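Local coordinates for protein pyruvate formate-lyase 2 (Archaeoglobus fulgidus, PDB 2F3O) that is a glycyl radical enzyme of unknown function from a hyperthermophile, probably acting as a lyase through radical chemistry, at residues L147-I153 / L501-N505; N434-S439 / A533-G539; D527-G531 / N619-G623. All coordinates share one frame. Numbering follows the deposited sequence.

Contact 1 of 3, residues L147-I153 / L501-N505; sequences LTEIAGI and LSYAN
This is a buried loop-on-helix contact. The loop 147-153 runs from the end of the short strand 145-147 toward strand 156-157. Its partner 501-505 is one turn near the end of the long helix 477-508. After Leu147 the chain winds through consecutive turns: Ala151 N hydrogen-bonds Thr148 O at 3.0 Å, and Gly152 N hydrogen-bonds Glu149 O weakly at 3.3 Å. Gly152 has phi/psi of 120°/-174°, where a CB would jam against the preceding carbonyl, so glycine is required. Both segments advance in the same direction: Glu149 CA lies 6.1 Å from Leu501 CA, and Gly152 CA lies 6.6 Å from Asn505 CA.

The polar link is the amide of Asn505, in the m rotamer. Its ND2 donates to Glu149 O at 3.0 Å and also to Leu501 O at 2.9 Å, one turn back on its own helix. The carboxamide thus bridges two backbones, which characterises this packing of a helix on the loop leaving an edge strand. Asn505 OD1 sits 3.4 Å from both Gly152 CA and Ile153 CG1.

Leu501 supplies the apolar half. Its CD2 meets Leu147 CG at 4.1 Å and Ile150 CD1 at 4.3 Å. Glu149 is m at chi1 and t at chi2, and places OE2 3.9 Å from Leu501 CB. Its OE2 hydrogen-bonds Ser498 OG and its OE1 Ser438 OG, so both carboxylate oxygens of this buried side chain have hydroxyl partners.

Helix 124-128 lies against Ile150, Leu501 and Asn505. Strand 435-445 pairs antiparallel with 145-147 and touches Leu147, Glu149 and Ile153.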
loop_
_atom_site.group_PDB
_atom_site.type_symbol
_atom_site.label_atom_id
_atom_site.label_comp_id
_atom_site.label_asym_id
_atom_site.label_seq_id
_atom_site.Cartn_x
_atom_site.Cartn_y
_atom_site.Cartn_z
ATOM N N LEU A 147 -32.550 9.615 -1.067
ATOM C CA LEU A 147 -31.266 9.300 -0.453
ATOM C C LEU A 147 -31.422 9.297 1.064
ATOM O O LEU A 147 -31.626 10.345 1.668
ATOM C CB LEU A 147 -30.268 10.395 -0.830
ATOM C CG LEU A 147 -29.291 10.298 -2.008
ATOM C CD1 LEU A 147 -29.725 9.320 -3.054
ATOM C CD2 LEU A 147 -29.075 11.690 -2.594
ATOM N N THR A 148 -31.310 8.136 1.688
ATOM C CA THR A 148 -31.625 8.052 3.101
ATOM C C THR A 148 -30.465 8.326 4.021
ATOM O O THR A 148 -30.661 8.436 5.216
ATOM C CB THR A 148 -32.063 6.675 3.494
ATOM O OG1 THR A 148 -30.907 5.848 3.531
ATOM C CG2 THR A 148 -33.049 6.140 2.497
ATOM N N GLU A 149 -29.250 8.434 3.498
ATOM C CA GLU A 149 -28.083 8.601 4.383
ATOM C C GLU A 149 -27.966 9.987 4.988
ATOM O O GLU A 149 -27.043 10.246 5.739
ATOM C CB GLU A 149 -26.793 8.219 3.675
ATOM C CG GLU A 149 -26.700 6.747 3.370
ATOM C CD GLU A 149 -25.603 6.431 2.385
ATOM O OE1 GLU A 149 -24.988 5.351 2.496
ATOM O OE2 GLU A 149 -25.347 7.263 1.496
ATOM N N ILE A 150 -28.923 10.855 4.662
ATOM C CA ILE A 150 -29.124 12.155 5.300
ATOM C C ILE A 150 -29.422 11.900 6.770
ATOM O O ILE A 150 -29.037 12.677 7.658
ATOM C CB ILE A 150 -30.367 12.861 4.697
ATOM C CG1 ILE A 150 -30.212 13.041 3.204
ATOM C CG2 ILE A 150 -30.561 14.243 5.274
ATOM C CD1 ILE A 150 -29.532 14.341 2.847
ATOM N N ALA A 151 -30.090 10.777 7.008
ATOM C CA ALA A 151 -30.612 10.445 8.316
ATOM C C ALA A 151 -29.609 9.676 9.155
ATOM O O ALA A 151 -29.828 9.477 10.354
ATOM C CB ALA A 151 -31.886 9.647 8.165
ATOM N N GLY A 152 -28.518 9.247 8.522
ATOM C CA GLY A 152 -27.543 8.368 9.174
ATOM C C GLY A 152 -27.428 7.060 8.408
ATOM O O GLY A 152 -28.030 6.921 7.335
ATOM N N ILE A 153 -26.668 6.096 8.932
ATOM C CA ILE A 153 -26.462 4.848 8.190
ATOM C C ILE A 153 -27.251 3.651 8.703
ATOM O O ILE A 153 -28.132 3.178 7.998
ATOM C CB ILE A 153 -24.980 4.461 8.045
ATOM C CG1 ILE A 153 -24.162 5.667 7.589
ATOM C CG2 ILE A 153 -24.827 3.277 7.076
ATOM C CD1 ILE A 153 -24.512 6.136 6.224
ATOM N N LEU A 501 -22.590 11.824 0.927
ATOM C CA LEU A 501 -23.233 11.581 2.211
ATOM C C LEU A 501 -22.446 10.628 3.112
ATOM O O LEU A 501 -22.496 10.771 4.335
ATOM C CB LEU A 501 -24.642 11.030 1.987
ATOM C CG LEU A 501 -25.855 11.963 2.050
ATOM C CD1 LEU A 501 -25.431 13.368 2.237
ATOM C CD2 LEU A 501 -26.762 11.831 0.821
ATOM N N SER A 502 -21.731 9.663 2.519
ATOM C CA SER A 502 -20.995 8.668 3.305
ATOM C C SER A 502 -19.740 9.271 3.906
ATOM O O SER A 502 -19.323 8.939 5.015
ATOM C CB SER A 502 -20.650 7.437 2.478
ATOM O OG SER A 502 -21.402 6.324 2.942
ATOM N N TYR A 503 -19.149 10.175 3.149
ATOM C CA TYR A 503 -18.074 10.989 3.633
ATOM C C TYR A 503 -18.621 11.906 4.738
ATOM O O TYR A 503 -17.980 12.089 5.780
ATOM C CB TYR A 503 -17.533 11.753 2.447
ATOM C CG TYR A 503 -16.518 12.821 2.732
ATOM C CD1 TYR A 503 -15.417 12.589 3.560
ATOM C CD2 TYR A 503 -16.620 14.058 2.106
ATOM C CE1 TYR A 503 -14.482 13.580 3.780
ATOM C CE2 TYR A 503 -15.696 15.046 2.318
ATOM C CZ TYR A 503 -14.627 14.816 3.149
ATOM O OH TYR A 503 -13.714 15.842 3.334
ATOM N N ALA A 504 -19.826 12.429 4.530
ATOM C CA ALA A 504 -20.467 13.331 5.488
ATOM C C ALA A 504 -20.749 12.656 6.817
ATOM O O ALA A 504 -20.544 13.270 7.874
ATOM C CB ALA A 504 -21.743 13.912 4.915
ATOM N N ASN A 505 -21.212 11.405 6.761
ATOM C CA ASN A 505 -21.429 10.620 7.959
ATOM C C ASN A 505 -20.115 10.405 8.689
ATOM O O ASN A 505 -20.009 10.691 9.870
ATOM C CB ASN A 505 -22.057 9.283 7.622
ATOM C CG ASN A 505 -23.583 9.329 7.641
ATOM O OD1 ASN A 505 -24.209 8.949 8.648
ATOM N ND2 ASN A 505 -24.194 9.773 6.525
#

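Contact 2 of 3, residues N434-S439 / A533-G539; sequences NSFTSS and ARYNFTG
Backbone hydrogen bonds join 434-439 and 533-539 as parallel strands. Phe537 N donates to Phe436 O at 2.9 Å, Tyr535 N to Asn434 O at 3.0 Å, and Phe436 N to Tyr535 O at 3.0 Å. The bridges pair Ser435 with Tyr535 (CA-CA 4.5 Å) and Phe436 with Asn536 (5.1 Å). The ladder then becomes irregular. Ser438 has phi/psi of 36°/66°, and Gly539 N reaches two carbonyls: Ser438 O at 3.0 Å and, weakly, Thr437 O at 3.0 Å. A CB on Gly539 would clash with Ser439 O.

Ser435 and Tyr535 share one face, with their CB atoms 3.8 Å apart. Phe436 (t) and Asn536 (m) share the other. There Phe436 CB packs on Ala533 CB at 3.8 Å. Thr437 CG2 meets the edge of the Phe537 ring. Ser439 OG hydrogen-bonds Glu428 and Asp424, and a bound glycerol lies about 4 Å from this side chain.

Parallel pairing here is consistent with the pyruvate formate-lyase barrel. Strand 435-445 lies between 145-147 and 535-543, which neighbours 624-628.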
loop_
_atom_site.group_PDB
_atom_site.type_symbol
_atom_site.label_atom_id
_atom_site.label_comp_id
_atom_site.label_asym_id
_atom_site.label_seq_id
_atom_site.Cartn_x
_atom_site.Cartn_y
_atom_site.Cartn_z
ATOM N N ASN A 434 -19.405 -8.952 9.623
ATOM C CA ASN A 434 -18.168 -8.352 9.171
ATOM C C ASN A 434 -18.388 -7.503 7.938
ATOM O O ASN A 434 -17.539 -7.415 7.059
ATOM C CB ASN A 434 -17.050 -9.402 9.001
ATOM C CG ASN A 434 -17.339 -10.495 7.929
ATOM O OD1 ASN A 434 -16.405 -11.158 7.496
ATOM N ND2 ASN A 434 -18.587 -10.696 7.535
ATOM N N SER A 435 -19.556 -6.874 7.885
ATOM C CA SER A 435 -19.886 -6.021 6.758
ATOM C C SER A 435 -20.680 -4.775 7.130
ATOM O O SER A 435 -21.385 -4.743 8.122
ATOM C CB SER A 435 -20.607 -6.811 5.671
ATOM O OG SER A 435 -21.773 -7.448 6.145
ATOM N N PHE A 436 -20.536 -3.736 6.333
ATOM C CA PHE A 436 -21.332 -2.561 6.510
ATOM C C PHE A 436 -21.868 -2.318 5.127
ATOM O O PHE A 436 -21.120 -1.891 4.235
ATOM C CB PHE A 436 -20.445 -1.416 6.934
ATOM C CG PHE A 436 -21.165 -0.318 7.677
ATOM C CD1 PHE A 436 -22.080 -0.617 8.675
ATOM C CD2 PHE A 436 -20.865 1.023 7.428
ATOM C CE1 PHE A 436 -22.700 0.392 9.386
ATOM C CE2 PHE A 436 -21.485 2.026 8.135
ATOM C CZ PHE A 436 -22.406 1.705 9.114
ATOM N N THR A 437 -23.151 -2.597 4.925
ATOM C CA THR A 437 -23.698 -2.598 3.569
ATOM C C THR A 437 -24.583 -1.419 3.209
ATOM O O THR A 437 -24.984 -1.326 2.053
ATOM C CB THR A 437 -24.492 -3.858 3.282
ATOM O OG1 THR A 437 -25.617 -3.909 4.171
ATOM C CG2 THR A 437 -23.606 -5.084 3.475
ATOM N N SER A 438 -24.841 -0.527 4.177
ATOM C CA SER A 438 -25.773 0.628 4.060
ATOM C C SER A 438 -26.955 0.233 3.208
ATOM O O SER A 438 -27.122 0.713 2.081
ATOM C CB SER A 438 -25.093 1.876 3.490
ATOM O OG SER A 438 -25.876 3.027 3.764
ATOM N N SER A 439 -27.740 -0.691 3.729
ATOM C CA SER A 439 -28.498 -1.530 2.853
ATOM C C SER A 439 -29.710 -0.836 2.246
ATOM O O SER A 439 -30.267 -1.317 1.274
ATOM C CB SER A 439 -28.879 -2.800 3.573
ATOM O OG SER A 439 -29.964 -2.540 4.439
ATOM N N ALA A 533 -15.135 -2.054 8.304
ATOM C CA ALA A 533 -15.751 -3.380 8.172
ATOM C C ALA A 533 -15.015 -4.173 7.105
ATOM O O ALA A 533 -14.427 -3.557 6.235
ATOM C CB ALA A 533 -17.181 -3.238 7.803
ATOM N N ARG A 534 -15.014 -5.511 7.170
ATOM C CA ARG A 534 -14.267 -6.309 6.174
ATOM C C ARG A 534 -14.858 -6.103 4.778
ATOM O O ARG A 534 -14.139 -5.719 3.851
ATOM C CB ARG A 534 -14.176 -7.801 6.533
ATOM C CG ARG A 534 -13.007 -8.550 5.853
ATOM C CD ARG A 534 -13.399 -9.995 5.463
ATOM N NE ARG A 534 -12.308 -10.847 4.923
ATOM C CZ ARG A 534 -11.957 -10.989 3.621
ATOM N NH1 ARG A 534 -10.962 -11.828 3.289
ATOM N NH2 ARG A 534 -12.572 -10.310 2.639
ATOM N N TYR A 535 -16.168 -6.302 4.641
ATOM C CA TYR A 535 -16.850 -5.986 3.393
ATOM C C TYR A 535 -17.537 -4.630 3.536
ATOM O O TYR A 535 -18.134 -4.363 4.564
ATOM C CB TYR A 535 -17.881 -7.058 3.067
ATOM C CG TYR A 535 -17.329 -8.473 2.924
ATOM C CD1 TYR A 535 -17.407 -9.387 3.977
ATOM C CD2 TYR A 535 -16.750 -8.906 1.724
ATOM C CE1 TYR A 535 -16.943 -10.677 3.843
ATOM C CE2 TYR A 535 -16.269 -10.199 1.584
ATOM C CZ TYR A 535 -16.368 -11.077 2.650
ATOM O OH TYR A 535 -15.896 -12.367 2.526
ATOM N N ASN A 536 -17.429 -3.760 2.531
ATOM C CA ASN A 536 -18.144 -2.472 2.553
ATOM C C ASN A 536 -18.968 -2.307 1.310
ATOM O O ASN A 536 -18.446 -2.389 0.216
ATOM C CB ASN A 536 -17.190 -1.290 2.651
ATOM C CG ASN A 536 -16.625 -1.119 4.035
ATOM O OD1 ASN A 536 -17.093 -0.294 4.826
ATOM N ND2 ASN A 536 -15.623 -1.913 4.348
ATOM N N PHE A 537 -20.260 -2.072 1.471
ATOM C CA PHE A 537 -21.146 -2.001 0.321
ATOM C C PHE A 537 -22.085 -0.832 0.509
ATOM O O PHE A 537 -22.152 -0.276 1.603
ATOM C CB PHE A 537 -21.932 -3.301 0.141
ATOM C CG PHE A 537 -21.109 -4.450 -0.402
ATOM C CD1 PHE A 537 -21.038 -5.656 0.277
ATOM C CD2 PHE A 537 -20.415 -4.330 -1.601
ATOM C CE1 PHE A 537 -20.280 -6.719 -0.219
ATOM C CE2 PHE A 537 -19.650 -5.403 -2.109
ATOM C CZ PHE A 537 -19.591 -6.590 -1.413
ATOM N N THR A 538 -22.764 -0.434 -0.561
ATOM C CA THR A 538 -23.802 0.589 -0.496
ATOM C C THR A 538 -25.011 0.115 -1.295
ATOM O O THR A 538 -24.982 0.105 -2.526
ATOM C CB THR A 538 -23.318 1.956 -1.024
ATOM O OG1 THR A 538 -22.196 2.390 -0.266
ATOM C CG2 THR A 538 -24.384 2.994 -0.866
ATOM N N GLY A 539 -26.069 -0.292 -0.592
ATOM C CA GLY A 539 -27.254 -0.860 -1.242
ATOM C C GLY A 539 -28.174 0.165 -1.859
ATOM O O GLY A 539 -28.747 0.981 -1.152
#

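Contact 3 of 3, residues D527-G531 / N619-G623; sequences DVSRG and NFRGG
Two tight turns meet here, each in a loop leading into a strand of the same sheet. The loop 527-531 opens with an Asx turn: Asp527 OD2 accepts from Ser529 N at 3.0 Å and from Ser529 OG at 2.8 Å. Arg530 N then hydrogen-bonds Asp527 O at 3.0 Å. The loop 619-623 holds a type I beta turn from Asn619 to Gly622, with Gly622 N hydrogen-bonding Asn619 O at 3.1 Å. Asn619 OD1 also accepts from Gly623 N at 2.8 Å.

The turns touch by packing. The nearest CA atoms are those of Gly531 and Arg621, 4.4 Å apart. Gly531 has phi/psi of 113°/14°, which calls for glycine, and a CB would also crowd Arg621 O. Arg621 (m, t, m) lies along the other loop, with CD 3.6 Å from Val528 O and CG 3.7 Å from Ser529 O. Its NH2 hydrogen-bonds Phe537 O and its NH1 Asn536 OD1, so it ties this turn to strand 535-543. Phe620, with chi1 t, presents its ring edge to Arg530: CZ is 4.1 Å from NH1. Arg530 forms a salt bridge with Glu507.

Helix 477-508 packs on Ser529, Phe620 and Arg621. Phe620 also packs on Tyr188 of the second subunit. The loops lead into the adjacent parallel strands 535-543 and 624-628.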
loop_
_atom_site.group_PDB
_atom_site.type_symbol
_atom_site.label_atom_id
_atom_site.label_comp_id
_atom_site.label_asym_id
_atom_site.label_seq_id
_atom_site.Cartn_x
_atom_site.Cartn_y
_atom_site.Cartn_z
ATOM N N ASP A 527 -13.309 3.559 12.632
ATOM C CA ASP A 527 -14.766 3.560 12.738
ATOM C C ASP A 527 -15.455 2.935 11.517
ATOM O O ASP A 527 -14.963 3.034 10.402
ATOM C CB ASP A 527 -15.280 4.990 12.930
ATOM C CG ASP A 527 -16.749 5.034 13.333
ATOM O OD1 ASP A 527 -17.051 4.724 14.507
ATOM O OD2 ASP A 527 -17.613 5.352 12.488
ATOM N N VAL A 528 -16.596 2.299 11.758
ATOM C CA VAL A 528 -17.474 1.769 10.729
ATOM C C VAL A 528 -17.890 2.722 9.586
ATOM O O VAL A 528 -17.991 2.300 8.429
ATOM C CB VAL A 528 -18.701 1.110 11.386
ATOM C CG1 VAL A 528 -19.795 2.102 11.681
ATOM C CG2 VAL A 528 -19.185 -0.063 10.547
ATOM N N SER A 529 -18.060 4.007 9.880
ATOM C CA SER A 529 -18.504 4.932 8.878
ATOM C C SER A 529 -17.342 5.385 8.011
ATOM O O SER A 529 -17.517 6.095 7.017
ATOM C CB SER A 529 -19.143 6.124 9.544
ATOM O OG SER A 529 -18.175 6.845 10.242
ATOM N N ARG A 530 -16.147 4.970 8.394
ATOM C CA ARG A 530 -14.942 5.327 7.674
ATOM C C ARG A 530 -14.469 4.082 6.887
ATOM O O ARG A 530 -13.571 4.151 6.049
ATOM C CB ARG A 530 -13.912 5.843 8.688
ATOM C CG ARG A 530 -12.531 6.176 8.155
ATOM C CD ARG A 530 -12.494 7.526 7.479
ATOM N NE ARG A 530 -12.719 8.607 8.427
ATOM C CZ ARG A 530 -12.739 9.889 8.082
ATOM N NH1 ARG A 530 -12.542 10.249 6.808
ATOM N NH2 ARG A 530 -12.948 10.812 9.013
ATOM N N GLY A 531 -15.099 2.942 7.142
ATOM C CA GLY A 531 -14.832 1.793 6.319
ATOM C C GLY A 531 -14.123 0.630 6.960
ATOM O O GLY A 531 -13.671 -0.252 6.260
ATOM N N ASN A 619 -17.812 2.788 -3.621
ATOM C CA ASN A 619 -18.209 3.742 -2.636
ATOM C C ASN A 619 -17.016 4.319 -1.858
ATOM O O ASN A 619 -15.859 3.882 -2.021
ATOM C CB ASN A 619 -19.262 3.133 -1.712
ATOM C CG ASN A 619 -18.708 1.995 -0.861
ATOM O OD1 ASN A 619 -17.540 1.629 -0.972
ATOM N ND2 ASN A 619 -19.549 1.435 -0.001
ATOM N N PHE A 620 -17.341 5.291 -1.008
ATOM C CA PHE A 620 -16.395 6.030 -0.210
ATOM C C PHE A 620 -15.697 5.137 0.779
ATOM O O PHE A 620 -14.518 5.328 1.072
ATOM C CB PHE A 620 -17.131 7.130 0.543
ATOM C CG PHE A 620 -16.312 7.781 1.619
ATOM C CD1 PHE A 620 -15.299 8.659 1.293
ATOM C CD2 PHE A 620 -16.555 7.517 2.951
ATOM C CE1 PHE A 620 -14.554 9.261 2.254
ATOM C CE2 PHE A 620 -15.798 8.111 3.919
ATOM C CZ PHE A 620 -14.798 8.988 3.568
ATOM N N ARG A 621 -16.422 4.148 1.286
ATOM C CA ARG A 621 -15.857 3.253 2.283
ATOM C C ARG A 621 -15.005 2.159 1.663
ATOM O O ARG A 621 -14.631 1.219 2.346
ATOM C CB ARG A 621 -16.932 2.652 3.201
ATOM C CG ARG A 621 -17.521 3.634 4.188
ATOM C CD ARG A 621 -18.661 3.023 4.984
ATOM N NE ARG A 621 -19.917 3.086 4.247
ATOM C CZ ARG A 621 -20.503 2.045 3.659
ATOM N NH1 ARG A 621 -19.966 0.824 3.725
ATOM N NH2 ARG A 621 -21.641 2.231 3.004
ATOM N N GLY A 622 -14.710 2.252 0.378
ATOM C CA GLY A 622 -13.658 1.431 -0.189
ATOM C C GLY A 622 -14.070 0.089 -0.725
ATOM O O GLY A 622 -13.226 -0.729 -1.060
ATOM N N GLY A 623 -15.378 -0.136 -0.793
ATOM C CA GLY A 623 -15.963 -1.303 -1.449
ATOM C C GLY A 623 -16.734 -0.858 -2.674
ATOM O O GLY A 623 -16.358 0.112 -3.320
#

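Contacts 1 and 2 are buried, while contact 3 is partly buried. Contacts 1 and 3 share helix 477-508; all three adjoin the same sheet. Contact 2 is a strand pair within the sheet, held by backbone hydrogen bonds. Contact 1 fixes the helix to a loop from the edge strand, through one carboxamide and a leucine. Contact 3 packs the loops entering two strands, without hydrogen bonds between them. Side chains join the sites. Asn619 ND2 of contact 3 hydrogen-bonds Thr538 OG1 of contact 2 at 2.8 Å. Phe620 of contact 3 meets Tyr503 of contact 1.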